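Local structure of adenine phosphoribosyltransferase, putative (Trypanosoma brucei brucei, 5VN4) at residues 25-30 against 209-214. The protein probably catalyses the magnesium-assisted, reversible transfer of a 5-phosphoribosyl group from its diphosphate to adenine, yielding AMP and pyrophosphate in purine salvage. Residues are numbered along the deposited sequence; the frame is centred on the assembly and turned at random.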
loop_
_atom_site.group_PDB
_atom_site.type_symbol
_atom_site.label_atom_id
_atom_site.label_comp_id
_atom_site.label_asym_id
_atom_site.label_seq_id
_atom_site.Cartn_x
_atom_site.Cartn_y
_atom_site.Cartn_z
ATOM N N SER A 25 -6.281 -10.961 24.613
ATOM C CA SER A 25 -7.211 -10.459 23.606
ATOM C C SER A 25 -7.388 -11.472 22.477
ATOM O O SER A 25 -6.394 -11.968 21.934
ATOM C CB SER A 25 -6.681 -9.158 23.019
ATOM O OG SER A 25 -7.528 -8.743 21.963
ATOM N N PRO A 26 -8.627 -11.795 22.089
ATOM C CA PRO A 26 -8.818 -12.726 20.966
ATOM C C PRO A 26 -8.126 -12.289 19.686
ATOM O O PRO A 26 -7.639 -13.145 18.935
ATOM C CB PRO A 26 -10.346 -12.783 20.816
ATOM C CG PRO A 26 -10.852 -12.491 22.191
ATOM C CD PRO A 26 -9.900 -11.459 22.749
ATOM N N LEU A 27 -8.039 -10.983 19.422
ATOM C CA LEU A 27 -7.362 -10.533 18.212
ATOM C C LEU A 27 -5.860 -10.775 18.307
ATOM O O LEU A 27 -5.224 -11.150 17.313
ATOM C CB LEU A 27 -7.683 -9.064 17.932
ATOM C CG LEU A 27 -7.032 -8.457 16.687
ATOM C CD1 LEU A 27 -7.334 -9.283 15.440
ATOM C CD2 LEU A 27 -7.467 -7.004 16.489
ATOM N N ARG A 28 -5.278 -10.586 19.497
ATOM C CA ARG A 28 -3.874 -10.947 19.681
ATOM C C ARG A 28 -3.645 -12.433 19.411
ATOM O O ARG A 28 -2.668 -12.807 18.756
ATOM C CB ARG A 28 -3.388 -10.580 21.081
ATOM C CG ARG A 28 -1.949 -11.024 21.332
ATOM C CD ARG A 28 -1.448 -10.633 22.707
ATOM N NE ARG A 28 -1.245 -9.193 22.868
ATOM C CZ ARG A 28 -0.141 -8.535 22.506
ATOM N NH1 ARG A 28 0.862 -9.166 21.896
ATOM N NH2 ARG A 28 -0.048 -7.231 22.732
ATOM N N LYS A 29 -4.532 -13.295 19.913
ATOM C CA LYS A 29 -4.369 -14.728 19.688
ATOM C C LYS A 29 -4.400 -15.063 18.200
ATOM O O LYS A 29 -3.671 -15.953 17.745
ATOM C CB LYS A 29 -5.441 -15.501 20.453
ATOM C CG LYS A 29 -5.421 -15.272 21.958
ATOM C CD LYS A 29 -4.197 -15.876 22.636
ATOM C CE LYS A 29 -4.292 -15.717 24.160
ATOM N NZ LYS A 29 -3.148 -16.310 24.906
ATOM N N LYS A 30 -5.240 -14.369 17.424
ATOM C CA LYS A 30 -5.243 -14.585 15.977
ATOM C C LYS A 30 -3.916 -14.173 15.345
ATOM O O LYS A 30 -3.382 -14.888 14.490
ATOM C CB LYS A 30 -6.407 -13.831 15.328
ATOM C CG LYS A 30 -7.776 -14.401 15.678
ATOM C CD LYS A 30 -8.897 -13.652 14.983
ATOM C CE LYS A 30 -10.232 -14.315 15.246
ATOM N NZ LYS A 30 -10.541 -14.343 16.697
ATOM N N VAL A 209 -0.471 3.300 19.358
ATOM C CA VAL A 209 -1.301 2.111 19.503
ATOM C C VAL A 209 -0.828 1.089 18.478
ATOM O O VAL A 209 -1.028 1.277 17.273
ATOM C CB VAL A 209 -2.785 2.438 19.302
ATOM C CG1 VAL A 209 -3.625 1.167 19.321
ATOM C CG2 VAL A 209 -3.261 3.440 20.355
ATOM N N THR A 210 -0.181 0.018 18.942
ATOM C CA THR A 210 0.256 -1.054 18.056
ATOM C C THR A 210 -0.403 -2.340 18.521
ATOM O O THR A 210 -0.205 -2.761 19.663
ATOM C CB THR A 210 1.781 -1.201 18.041
ATOM O OG1 THR A 210 2.268 -1.486 19.355
ATOM C CG2 THR A 210 2.445 0.069 17.531
ATOM N N LEU A 211 -1.180 -2.966 17.638
ATOM C CA LEU A 211 -2.064 -4.048 18.072
ATOM C C LEU A 211 -1.307 -5.166 18.782
ATOM O O LEU A 211 -1.715 -5.607 19.864
ATOM C CB LEU A 211 -2.872 -4.588 16.892
ATOM C CG LEU A 211 -3.838 -3.569 16.286
ATOM C CD1 LEU A 211 -4.734 -4.250 15.243
ATOM C CD2 LEU A 211 -4.675 -2.869 17.355
ATOM N N VAL A 212 -0.217 -5.657 18.187
ATOM C CA VAL A 212 0.603 -6.630 18.901
ATOM C C VAL A 212 2.011 -6.078 19.105
ATOM O O VAL A 212 2.303 -4.926 18.740
ATOM C CB VAL A 212 0.552 -8.051 18.292
ATOM C CG1 VAL A 212 -0.871 -8.600 18.381
ATOM C CG2 VAL A 212 1.050 -8.061 16.859
ATOM N N ASP A 213 2.871 -6.875 19.734
ATOM C CA ASP A 213 4.178 -6.425 20.185
ATOM C C ASP A 213 5.174 -7.553 19.963
ATOM O O ASP A 213 4.859 -8.579 19.348
ATOM C CB ASP A 213 4.117 -5.935 21.640
ATOM C CG ASP A 213 3.749 -7.035 22.622
ATOM O OD1 ASP A 213 3.658 -8.211 22.204
ATOM O OD2 ASP A 213 3.566 -6.721 23.821
ATOM N N GLU A 214 6.381 -7.367 20.505
ATOM C CA GLU A 214 7.461 -8.323 20.292
ATOM C C GLU A 214 7.151 -9.722 20.822
ATOM O O GLU A 214 7.810 -10.684 20.410
ATOM C CB GLU A 214 8.769 -7.801 20.904
ATOM C CG GLU A 214 8.708 -7.475 22.395
ATOM C CD GLU A 214 8.376 -6.015 22.675
ATOM O OE1 GLU A 214 7.498 -5.463 21.988
ATOM O OE2 GLU A 214 8.993 -5.402 23.586
#
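R28 reaches from the first turn of helix 26-34 to D213, and its NH1 makes a buried salt bridge with OD1 of that carboxylate at 3.0 Å. The bond is bent, with an N-H...O angle of 144°, and OD1 is tilted out of the guanidinium plane; NH1 in turn approaches OD1 from above the carboxylate plane, the two planes standing 53° apart. OD1 also bonds to the hydroxyl of T215, so this oxygen has two partners. The arginine chain is extended as far as CD and bends at chi3 (-70°). Its guanidinium is shared among several acceptors: NE bonds to the carbonyl oxygen of S22 and NH2 to that of L21, both in the same chain. The carbonyl oxygen of L211 lies 3.7 Å from NH2, obliquely placed; the hydroxyl of T20 bonds to the carbonyl oxygen of T210 and only weakly to that of L211. V212 covers part of one guanidinium face, its CG1 sitting 4.0 Å above the plane and displaced toward the rim; the same methyl packs on CG of R28.

In the type I phosphoribosyltransferase fold, strand 208-213 belongs to the main mixed sheet, running parallel to 18-21 and to 176-182. The strand breaks direction at L211 and V212, and helix 26-34 packs against this bend. Beside the charged pair, CD2 of L27 meets CD1 of L211 at 4.1 Å, an apolar contact extended by L21, F31 and F69. V212 lies about 8 Å, side chain to side chain, from A51 of the adenine site. At the start of the helix, S25 is the N-cap: its OG accepts a weak bond from the backbone N of L27 at 3.4 Å, while its carbonyl oxygen receives the N-H of K29.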